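Local coordinates for RsbT co-antagonist protein RsbRA (Bacillus subtilis, PDB 2BNL) that regulates the general stress response as part of the stressosome, stimulating the RsbT kinase toward RsbS, and is represented here by its N-terminal globin-like domain, at residues Leu18-Leu21 / Trp22-Leu26; Thr38-Val41 / Tyr42-Ser46; Ile45-Glu48 / Tyr49-Leu53. All blocks are in the same frame, centred on the assembly; numbering follows the deposited sequence.

Contact 1 (Leu18-Leu21 / Trp22-Leu26)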
ATOM      1  N   LEU A  18       6.485  -9.411 -17.629  1.00 34.47           N
ATOM      2  CA  LEU A  18       6.160  -9.028 -16.277  1.00 34.45           C
ATOM      3  C   LEU A  18       6.414 -10.130 -15.261  1.00 33.98           C
ATOM      4  O   LEU A  18       6.850  -9.866 -14.199  1.00 36.75           O
ATOM      5  CB  LEU A  18       4.718  -8.512 -16.206  1.00 35.44           C
ATOM      6  CG  LEU A  18       4.497  -7.215 -16.977  1.00 34.78           C
ATOM      7  CD1 LEU A  18       2.958  -6.715 -16.987  1.00 36.27           C
ATOM      8  CD2 LEU A  18       5.334  -6.082 -16.316  1.00 36.92           C
ATOM      9  N   LEU A  19       6.134 -11.351 -15.615  1.00 34.91           N
ATOM     10  CA  LEU A  19       6.311 -12.478 -14.780  1.00 35.30           C
ATOM     11  C   LEU A  19       7.832 -12.518 -14.377  1.00 35.51           C
ATOM     12  O   LEU A  19       8.141 -12.774 -13.233  1.00 31.72           O
ATOM     13  CB  LEU A  19       5.796 -13.767 -15.421  1.00 36.23           C
ATOM     14  CG  LEU A  19       6.212 -15.211 -14.873  1.00 41.05           C
ATOM     15  CD1 LEU A  19       5.672 -15.751 -13.493  1.00 38.75           C
ATOM     16  CD2 LEU A  19       5.943 -16.336 -15.818  1.00 47.75           C
ATOM     17  N   GLN A  20       8.695 -12.364 -15.383  1.00 33.84           N
ATOM     18  CA  GLN A  20      10.154 -12.388 -15.138  1.00 37.38           C
ATOM     19  C   GLN A  20      10.569 -11.213 -14.258  1.00 36.22           C
ATOM     20  O   GLN A  20      11.327 -11.363 -13.335  1.00 36.97           O
ATOM     21  CB  GLN A  20      10.876 -12.390 -16.511  1.00 37.00           C
ATOM     22  CG  GLN A  20      12.443 -12.219 -16.434  1.00 46.12           C
ATOM     23  CD  GLN A  20      13.162 -13.361 -15.676  1.00 57.47           C
ATOM     24  OE1 GLN A  20      12.513 -14.365 -15.249  1.00 59.42           O
ATOM     25  NE2 GLN A  20      14.548 -13.210 -15.490  1.00 61.49           N
ATOM     26  N   LEU A  21      10.070 -10.027 -14.565  1.00 35.14           N
ATOM     27  CA  LEU A  21      10.377  -8.848 -13.792  1.00 35.68           C
ATOM     28  C   LEU A  21       9.997  -8.989 -12.284  1.00 33.30           C
ATOM     29  O   LEU A  21      10.764  -8.657 -11.410  1.00 32.04           O
ATOM     30  CB  LEU A  21       9.610  -7.678 -14.415  1.00 34.91           C
ATOM     31  CG  LEU A  21       9.903  -6.310 -13.891  1.00 40.56           C
ATOM     32  CD1 LEU A  21      11.320  -5.852 -14.374  1.00 44.02           C
ATOM     33  CD2 LEU A  21       8.856  -5.316 -14.385  1.00 45.50           C
ATOM     34  N   TRP A  22       8.775  -9.419 -12.050  1.00 31.94           N
ATOM     35  CA  TRP A  22       8.250  -9.624 -10.730  1.00 30.17           C
ATOM     36  C   TRP A  22       8.888 -10.781  -9.994  1.00 31.17           C
ATOM     37  O   TRP A  22       9.102 -10.680  -8.815  1.00 29.77           O
ATOM     38  CB  TRP A  22       6.709  -9.692 -10.781  1.00 30.39           C
ATOM     39  CG  TRP A  22       6.167  -8.409 -11.185  1.00 27.36           C
ATOM     40  CD1 TRP A  22       6.813  -7.234 -11.233  1.00 30.43           C
ATOM     41  CD2 TRP A  22       4.844  -8.157 -11.701  1.00 32.73           C
ATOM     42  NE1 TRP A  22       5.961  -6.249 -11.682  1.00 30.87           N
ATOM     43  CE2 TRP A  22       4.749  -6.796 -11.951  1.00 32.32           C
ATOM     44  CE3 TRP A  22       3.737  -8.973 -11.960  1.00 32.34           C
ATOM     45  CZ2 TRP A  22       3.587  -6.204 -12.467  1.00 36.20           C
ATOM     46  CZ3 TRP A  22       2.599  -8.369 -12.464  1.00 35.85           C
ATOM     47  CH2 TRP A  22       2.551  -7.016 -12.698  1.00 33.59           C
ATOM     48  N   THR A  23       9.229 -11.862 -10.708  1.00 32.41           N
ATOM     49  CA  THR A  23       9.947 -12.964 -10.114  1.00 32.42           C
ATOM     50  C   THR A  23      11.313 -12.475  -9.635  1.00 32.05           C
ATOM     51  O   THR A  23      11.754 -12.770  -8.546  1.00 32.62           O
ATOM     52  CB  THR A  23      10.033 -14.174 -11.123  1.00 33.10           C
ATOM     53  OG1 THR A  23       8.703 -14.634 -11.388  1.00 33.03           O
ATOM     54  CG2 THR A  23      10.805 -15.326 -10.425  1.00 35.38           C
ATOM     55  N   ASP A  24      11.988 -11.715 -10.463  1.00 32.21           N
ATOM     56  CA  ASP A  24      13.282 -11.136 -10.107  1.00 33.26           C
ATOM     57  C   ASP A  24      13.212 -10.188  -8.967  1.00 32.03           C
ATOM     58  O   ASP A  24      14.120 -10.136  -8.143  1.00 29.95           O
ATOM     59  CB  ASP A  24      13.952 -10.443 -11.318  1.00 34.03           C
ATOM     60  CG  ASP A  24      14.373 -11.430 -12.403  1.00 36.75           C
ATOM     61  OD1 ASP A  24      14.406 -12.692 -12.191  1.00 42.91           O
ATOM     62  OD2 ASP A  24      14.592 -10.942 -13.523  1.00 42.24           O
ATOM     63  N   THR A  25      12.140  -9.410  -8.874  1.00 30.92           N
ATOM     64  CA  THR A  25      11.939  -8.501  -7.718  1.00 30.90           C
ATOM     65  C   THR A  25      11.815  -9.301  -6.440  1.00 30.57           C
ATOM     66  O   THR A  25      12.470  -8.977  -5.487  1.00 29.26           O
ATOM     67  CB  THR A  25      10.669  -7.665  -7.980  1.00 32.72           C
ATOM     68  OG1 THR A  25      10.851  -6.915  -9.169  1.00 35.35           O
ATOM     69  CG2 THR A  25      10.307  -6.770  -6.821  1.00 33.19           C
ATOM     70  N   LEU A  26      11.016 -10.394  -6.438  1.00 31.64           N
ATOM     71  CA  LEU A  26      10.862 -11.249  -5.264  1.00 31.63           C
ATOM     72  C   LEU A  26      12.169 -11.836  -4.834  1.00 32.90           C
ATOM     73  O   LEU A  26      12.512 -11.831  -3.669  1.00 32.75           O
ATOM     74  CB  LEU A  26       9.849 -12.371  -5.504  1.00 31.13           C
ATOM     75  CG  LEU A  26       8.400 -11.913  -5.642  1.00 34.94           C
ATOM     76  CD1 LEU A  26       7.553 -12.980  -6.133  1.00 32.98           C
ATOM     77  CD2 LEU A  26       7.789 -11.382  -4.292  1.00 35.80           C
TER

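Contact 2 (Thr38-Val41 / Tyr42-Ser46)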
ATOM      1  N   THR A  38      12.560 -21.083  -3.367  1.00 34.52           N
ATOM      2  CA  THR A  38      13.058 -21.459  -4.641  1.00 32.89           C
ATOM      3  C   THR A  38      12.608 -20.460  -5.715  1.00 31.69           C
ATOM      4  O   THR A  38      11.544 -19.829  -5.574  1.00 28.40           O
ATOM      5  CB  THR A  38      12.642 -22.870  -5.012  1.00 32.33           C
ATOM      6  OG1 THR A  38      11.236 -22.917  -5.159  1.00 30.99           O
ATOM      7  CG2 THR A  38      13.096 -23.793  -3.894  1.00 35.74           C
ATOM      8  N   ASP A  39      13.333 -20.491  -6.857  1.00 28.87           N
ATOM      9  CA  ASP A  39      12.847 -19.750  -8.028  1.00 31.62           C
ATOM     10  C   ASP A  39      11.408 -20.041  -8.409  1.00 32.36           C
ATOM     11  O   ASP A  39      10.674 -19.088  -8.719  1.00 30.13           O
ATOM     12  CB  ASP A  39      13.749 -19.941  -9.197  1.00 33.91           C
ATOM     13  CG  ASP A  39      15.142 -19.245  -8.971  1.00 38.51           C
ATOM     14  OD1 ASP A  39      15.372 -18.591  -7.902  1.00 44.77           O
ATOM     15  OD2 ASP A  39      16.029 -19.408  -9.844  1.00 50.93           O
ATOM     16  N   GLN A  40      11.041 -21.352  -8.481  1.00 31.03           N
ATOM     17  CA  GLN A  40       9.696 -21.740  -8.781  1.00 31.16           C
ATOM     18  C   GLN A  40       8.646 -21.205  -7.800  1.00 30.10           C
ATOM     19  O   GLN A  40       7.582 -20.892  -8.235  1.00 29.84           O
ATOM     20  CB  GLN A  40       9.564 -23.249  -8.924  1.00 31.27           C
ATOM     21  CG  GLN A  40       8.266 -23.622  -9.551  1.00 32.89           C
ATOM     22  CD  GLN A  40       8.239 -23.252 -11.045  1.00 34.70           C
ATOM     23  OE1 GLN A  40       9.084 -23.696 -11.761  1.00 33.71           O
ATOM     24  NE2 GLN A  40       7.248 -22.431 -11.493  1.00 32.22           N
ATOM     25  N   VAL A  41       8.940 -21.138  -6.489  1.00 29.76           N
ATOM     26  CA  VAL A  41       8.004 -20.614  -5.528  1.00 30.96           C
ATOM     27  C   VAL A  41       7.737 -19.158  -5.876  1.00 30.49           C
ATOM     28  O   VAL A  41       6.587 -18.725  -5.948  1.00 29.53           O
ATOM     29  CB  VAL A  41       8.485 -20.786  -4.075  1.00 31.18           C
ATOM     30  CG1 VAL A  41       7.752 -19.980  -3.172  1.00 32.98           C
ATOM     31  CG2 VAL A  41       8.293 -22.246  -3.679  1.00 36.39           C
ATOM     32  N   TYR A  42       8.790 -18.417  -6.171  1.00 30.84           N
ATOM     33  CA  TYR A  42       8.571 -16.960  -6.465  1.00 30.41           C
ATOM     34  C   TYR A  42       7.908 -16.758  -7.796  1.00 31.79           C
ATOM     35  O   TYR A  42       6.978 -15.869  -7.919  1.00 31.10           O
ATOM     36  CB  TYR A  42       9.899 -16.192  -6.317  1.00 30.10           C
ATOM     37  CG  TYR A  42      10.529 -16.243  -4.938  1.00 29.55           C
ATOM     38  CD1 TYR A  42       9.839 -15.832  -3.813  1.00 33.13           C
ATOM     39  CD2 TYR A  42      11.826 -16.690  -4.737  1.00 30.91           C
ATOM     40  CE1 TYR A  42      10.383 -15.837  -2.525  1.00 31.63           C
ATOM     41  CE2 TYR A  42      12.356 -16.705  -3.441  1.00 26.40           C
ATOM     42  CZ  TYR A  42      11.625 -16.286  -2.357  1.00 30.29           C
ATOM     43  OH  TYR A  42      12.171 -16.351  -1.098  1.00 27.59           O
ATOM     44  N   GLU A  43       8.291 -17.571  -8.794  1.00 31.51           N
ATOM     45  CA  GLU A  43       7.585 -17.542 -10.066  1.00 32.62           C
ATOM     46  C   GLU A  43       6.061 -17.810  -9.927  1.00 32.69           C
ATOM     47  O   GLU A  43       5.256 -17.157 -10.523  1.00 30.21           O
ATOM     48  CB  GLU A  43       8.252 -18.484 -11.078  1.00 33.82           C
ATOM     49  CG  GLU A  43       7.573 -18.496 -12.420  1.00 41.32           C
ATOM     50  CD  GLU A  43       8.113 -19.558 -13.391  1.00 47.13           C
ATOM     51  OE1 GLU A  43       9.348 -19.653 -13.469  1.00 48.59           O
ATOM     52  OE2 GLU A  43       7.293 -20.350 -13.980  1.00 48.73           O
ATOM     53  N   ASN A  44       5.727 -18.773  -9.119  1.00 30.39           N
ATOM     54  CA  ASN A  44       4.359 -19.162  -8.899  1.00 31.56           C
ATOM     55  C   ASN A  44       3.562 -18.054  -8.207  1.00 31.11           C
ATOM     56  O   ASN A  44       2.402 -17.861  -8.470  1.00 29.33           O
ATOM     57  CB  ASN A  44       4.277 -20.459  -8.107  1.00 31.10           C
ATOM     58  CG  ASN A  44       4.584 -21.678  -8.909  1.00 33.57           C
ATOM     59  OD1 ASN A  44       4.939 -21.639 -10.076  1.00 34.18           O
ATOM     60  ND2 ASN A  44       4.548 -22.790  -8.234  1.00 30.98           N
ATOM     61  N   ILE A  45       4.199 -17.369  -7.287  1.00 31.70           N
ATOM     62  CA  ILE A  45       3.608 -16.140  -6.728  1.00 34.29           C
ATOM     63  C   ILE A  45       3.341 -15.034  -7.747  1.00 34.04           C
ATOM     64  O   ILE A  45       2.235 -14.484  -7.764  1.00 32.77           O
ATOM     65  CB  ILE A  45       4.488 -15.538  -5.583  1.00 35.41           C
ATOM     66  CG1 ILE A  45       4.495 -16.474  -4.388  1.00 37.11           C
ATOM     67  CG2 ILE A  45       3.989 -14.146  -5.235  1.00 36.71           C
ATOM     68  CD1 ILE A  45       5.612 -16.237  -3.470  1.00 38.38           C
ATOM     69  N   SER A  46       4.319 -14.750  -8.613  1.00 33.14           N
ATOM     70  CA  SER A  46       4.142 -13.767  -9.666  1.00 32.14           C
ATOM     71  C   SER A  46       3.047 -14.173 -10.601  1.00 31.84           C
ATOM     72  O   SER A  46       2.311 -13.311 -11.039  1.00 29.44           O
ATOM     73  CB  SER A  46       5.434 -13.555 -10.408  1.00 33.60           C
ATOM     74  OG  SER A  46       6.396 -13.332  -9.382  1.00 35.29           O
TER

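Contact 3 (Ile45-Glu48 / Tyr49-Leu53)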
ATOM      1  N   ILE A  45       4.199 -17.369  -7.287  1.00 31.70           N
ATOM      2  CA  ILE A  45       3.608 -16.140  -6.728  1.00 34.29           C
ATOM      3  C   ILE A  45       3.341 -15.034  -7.747  1.00 34.04           C
ATOM      4  O   ILE A  45       2.235 -14.484  -7.764  1.00 32.77           O
ATOM      5  CB  ILE A  45       4.488 -15.538  -5.583  1.00 35.41           C
ATOM      6  CG1 ILE A  45       4.495 -16.474  -4.388  1.00 37.11           C
ATOM      7  CG2 ILE A  45       3.989 -14.146  -5.235  1.00 36.71           C
ATOM      8  CD1 ILE A  45       5.612 -16.237  -3.470  1.00 38.38           C
ATOM      9  N   SER A  46       4.319 -14.750  -8.613  1.00 33.14           N
ATOM     10  CA  SER A  46       4.142 -13.767  -9.666  1.00 32.14           C
ATOM     11  C   SER A  46       3.047 -14.173 -10.601  1.00 31.84           C
ATOM     12  O   SER A  46       2.311 -13.311 -11.039  1.00 29.44           O
ATOM     13  CB  SER A  46       5.434 -13.555 -10.408  1.00 33.60           C
ATOM     14  OG  SER A  46       6.396 -13.332  -9.382  1.00 35.29           O
ATOM     15  N   LYS A  47       2.989 -15.456 -10.950  1.00 30.38           N
ATOM     16  CA  LYS A  47       1.963 -15.948 -11.855  1.00 31.51           C
ATOM     17  C   LYS A  47       0.561 -15.861 -11.218  1.00 30.53           C
ATOM     18  O   LYS A  47      -0.378 -15.490 -11.921  1.00 33.03           O
ATOM     19  CB  LYS A  47       2.316 -17.378 -12.400  1.00 31.72           C
ATOM     20  CG  LYS A  47       1.171 -18.025 -13.192  1.00 36.14           C
ATOM     21  CD  LYS A  47       0.790 -17.264 -14.419  1.00 39.91           C
ATOM     22  CE  LYS A  47      -0.211 -18.120 -15.404  1.00 42.44           C
ATOM     23  NZ  LYS A  47      -1.091 -17.198 -16.150  1.00 44.05           N
ATOM     24  N   GLU A  48       0.439 -16.219  -9.972  1.00 31.76           N
ATOM     25  CA  GLU A  48      -0.861 -16.160  -9.228  1.00 33.53           C
ATOM     26  C   GLU A  48      -1.271 -14.705  -9.176  1.00 32.67           C
ATOM     27  O   GLU A  48      -2.433 -14.364  -9.282  1.00 31.31           O
ATOM     28  CB  GLU A  48      -0.727 -16.574  -7.778  1.00 36.39           C
ATOM     29  CG  GLU A  48      -1.170 -17.971  -7.341  1.00 46.37           C
ATOM     30  CD  GLU A  48      -1.077 -18.196  -5.795  1.00 48.97           C
ATOM     31  OE1 GLU A  48      -2.187 -18.332  -5.176  1.00 47.20           O
ATOM     32  OE2 GLU A  48       0.095 -18.265  -5.213  1.00 55.37           O
ATOM     33  N   TYR A  49      -0.328 -13.820  -8.931  1.00 28.46           N
ATOM     34  CA  TYR A  49      -0.661 -12.329  -8.935  1.00 30.01           C
ATOM     35  C   TYR A  49      -1.103 -11.772 -10.269  1.00 31.26           C
ATOM     36  O   TYR A  49      -2.119 -11.070 -10.369  1.00 28.49           O
ATOM     37  CB  TYR A  49       0.549 -11.566  -8.501  1.00 31.27           C
ATOM     38  CG  TYR A  49       0.333 -10.123  -8.263  1.00 30.49           C
ATOM     39  CD1 TYR A  49      -0.471  -9.675  -7.216  1.00 30.16           C
ATOM     40  CD2 TYR A  49       0.950  -9.189  -9.034  1.00 30.12           C
ATOM     41  CE1 TYR A  49      -0.638  -8.319  -6.937  1.00 28.54           C
ATOM     42  CE2 TYR A  49       0.761  -7.796  -8.760  1.00 32.08           C
ATOM     43  CZ  TYR A  49      -0.029  -7.390  -7.701  1.00 30.98           C
ATOM     44  OH  TYR A  49      -0.121  -6.047  -7.435  1.00 30.69           O
ATOM     45  N   ILE A  50      -0.355 -12.103 -11.330  1.00 31.45           N
ATOM     46  CA  ILE A  50      -0.791 -11.681 -12.649  1.00 33.97           C
ATOM     47  C   ILE A  50      -2.247 -12.198 -12.978  1.00 30.96           C
ATOM     48  O   ILE A  50      -3.017 -11.480 -13.606  1.00 31.06           O
ATOM     49  CB  ILE A  50       0.193 -12.110 -13.804  1.00 34.46           C
ATOM     50  CG1 ILE A  50       1.561 -11.476 -13.634  1.00 42.85           C
ATOM     51  CG2 ILE A  50      -0.161 -11.492 -15.228  1.00 41.64           C
ATOM     52  CD1 ILE A  50       2.864 -12.190 -14.403  1.00 45.56           C
ATOM     53  N   ASP A  51      -2.535 -13.434 -12.629  1.00 30.84           N
ATOM     54  CA  ASP A  51      -3.839 -14.056 -12.868  1.00 33.62           C
ATOM     55  C   ASP A  51      -4.939 -13.268 -12.124  1.00 32.64           C
ATOM     56  O   ASP A  51      -5.982 -13.068 -12.684  1.00 32.65           O
ATOM     57  CB  ASP A  51      -3.898 -15.484 -12.370  1.00 31.94           C
ATOM     58  CG  ASP A  51      -3.232 -16.483 -13.308  1.00 37.13           C
ATOM     59  OD1 ASP A  51      -2.699 -16.099 -14.356  1.00 36.90           O
ATOM     60  OD2 ASP A  51      -3.279 -17.663 -12.940  1.00 40.60           O
ATOM     61  N   ILE A  52      -4.642 -12.802 -10.921  1.00 31.81           N
ATOM     62  CA  ILE A  52      -5.492 -11.816 -10.192  1.00 30.26           C
ATOM     63  C   ILE A  52      -5.734 -10.522 -10.954  1.00 29.60           C
ATOM     64  O   ILE A  52      -6.891 -10.093 -11.117  1.00 28.61           O
ATOM     65  CB  ILE A  52      -5.008 -11.535  -8.763  1.00 30.63           C
ATOM     66  CG1 ILE A  52      -5.160 -12.795  -7.884  1.00 31.14           C
ATOM     67  CG2 ILE A  52      -5.679 -10.307  -8.185  1.00 27.66           C
ATOM     68  CD1 ILE A  52      -4.162 -12.893  -6.716  1.00 30.31           C
ATOM     69  N   LEU A  53      -4.676  -9.975 -11.507  1.00 29.44           N
ATOM     70  CA  LEU A  53      -4.765  -8.745 -12.230  1.00 29.09           C
ATOM     71  C   LEU A  53      -5.661  -8.929 -13.427  1.00 29.24           C
ATOM     72  O   LEU A  53      -6.509  -8.071 -13.692  1.00 29.45           O
ATOM     73  CB  LEU A  53      -3.364  -8.253 -12.633  1.00 30.53           C
ATOM     74  CG  LEU A  53      -2.355  -7.983 -11.555  1.00 28.01           C
ATOM     75  CD1 LEU A  53      -1.031  -7.519 -12.218  1.00 30.71           C
ATOM     76  CD2 LEU A  53      -2.752  -7.092 -10.486  1.00 28.54           C
TER

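Contact 1 (Leu18-Leu21 / Trp22-Leu26)
Trp22 lays its indole beneath Leu18, one turn earlier on helix 15-30 of this globin-fold domain. The methylene CB of Leu18 stands over the six-membered ring, 4.2 Å from its centroid and only 6° off the normal, a CH-pi contact. Leu18 O lies on that same face, 3.2 Å above the ring plane and toward its rim. The ring gets there because Trp22 CG sits beside its own backbone N (chi1 -66°), which sends the indole back along the helix. Leu18 CD2 adds an apolar touch at Trp22 CZ2.

Leu21 touches the five-membered ring, its CG 4.2 Å from Trp22 CD1. It leans across the indole at a slant, and it also rests on Arg94 of helix 81-100. Trp22 itself stacks on Phe91 and packs against Ile50 of helix 39-54, so it fills the space between three helices. With alanine in place of Trp22, Leu18 CB and Phe91 would lose the ring they rest on, which would probably open a gap facing Ile50.

On the outer side, Gln20 bends at chi2 and brings NE2 within 3.0 Å of Asp24 OD2. The amide and carboxylate planes are almost perpendicular, and the angle is too poor for a hydrogen bond.

Two threonines fold their hydroxyls back onto the helix backbone. Leu21 O takes both Thr25 N and Thr25 OG1. Leu19 O is gripped likewise, Thr23 N and Thr23 OG1 reaching it from opposite faces of its plane, with OG1 at 2.7 Å.

Contact 2 (Thr38-Val41 / Tyr42-Ser46)
Gln40 and Asn44, a turn apart on helix 39-54, join their side-chain amides by one firm bond: Gln40 NE2 donates a hydrogen bond to Asn44 OD1 at 2.8 Å. Asn44 OD1 lies in the plane of the Gln40 amide, but the donor stands above the Asn44 carbonyl plane rather than on a lone pair, the two amides being turned 47° apart. The same NE2 makes a weak second bond to Glu43 OE2 at 3.2 Å. A bend at chi2 (71°) is what curls the Gln40 chain forward over both partners, although its CB starts off pointing away from them.

Gln40 belongs to the first turn of the helix, which Thr38 caps. As the N-cap, Thr38 accepts from Val41 N through OG1 at 3.2 Å, while Thr38 O takes Tyr42 N and sits 3.3 Å from Tyr42 CD2. A turn further on, Tyr42 O accepts both Ser46 N and Ser46 OG. Tyr42 OH is hydrogen-bonded to Leu37 N, just ahead of the cap.

The sides of this helical start face different neighbours: Tyr42 lies on Lys27 and Ser30 of helix 15-30, whereas Asn44 and Ile45 touch Arg73 of helix 64-76.

Contact 3 (Ile45-Glu48 / Tyr49-Leu53)
Lys47 reaches along helix 39-54 of the globin fold to Asp51, an i to i+4 salt bridge. Its CB leaves the backbone pointing away from the following turn, and CG continues anti to the backbone N (chi1 171°). The bend at chi2 (62°) then swings the chain round, and from there each atom draws closer to the same oxygen. CD comes to 3.7 Å from Asp51 OD1, CE to 3.4 Å, and NZ ends 2.6 Å from it, on the syn lone pair, the side of the other carboxylate oxygen.

The buried sides of this stretch are mostly apolar. Ile50 folds CG1 back to 3.3 Å from Ser46 O, and Ile52 does the same over Glu48 O, with CD1 at 3.4 Å. Ile50 packs on Leu19, and Ile52 on Leu70 and Ile123. Tyr49 has Leu53 CD2 over one ring face, meets Phe91 edge-to-face, and gives its OH to a hydrogen bond with Asn124 OD1. Glu48, beside Lys47 in sequence, turns to a different partner, pairing OE2 with Arg73 NH1.

Asp51 OD1 also lies 3.4 Å from Lys47 O, two acceptors side by side. The ammonium group of Lys47 would partly offset the charge of a carboxylate that is probably ionised. Although Lys47 is exposed, so short a bond is consistent with an ionised pair, and would tend to hold OD1 turned toward the lysine.

In the fold
Contact 1 lies on helix 15-30, and contacts 2 and 3 follow it along the chain on helix 39-54, the next helix. Contacts 2 and 3 share Ile45 and Ser46, and their centres are about 11 Å apart. The centre of contact 1 is about 9 Å from that of contact 2 and about 11 Å from that of contact 3. The two helices meet directly: Leu19 CD1 comes within 3.3 Å of Glu43 O, and Leu26 CD1 within 3.4 Å of Tyr42 O. Contact 3 is nearest the centre of the chain. Contact 1 meets contacts 2 and 3 where these consecutive helices pack, while other sides of helix 39-54 face helices 64-76 and 109-135 of the globin-like domain.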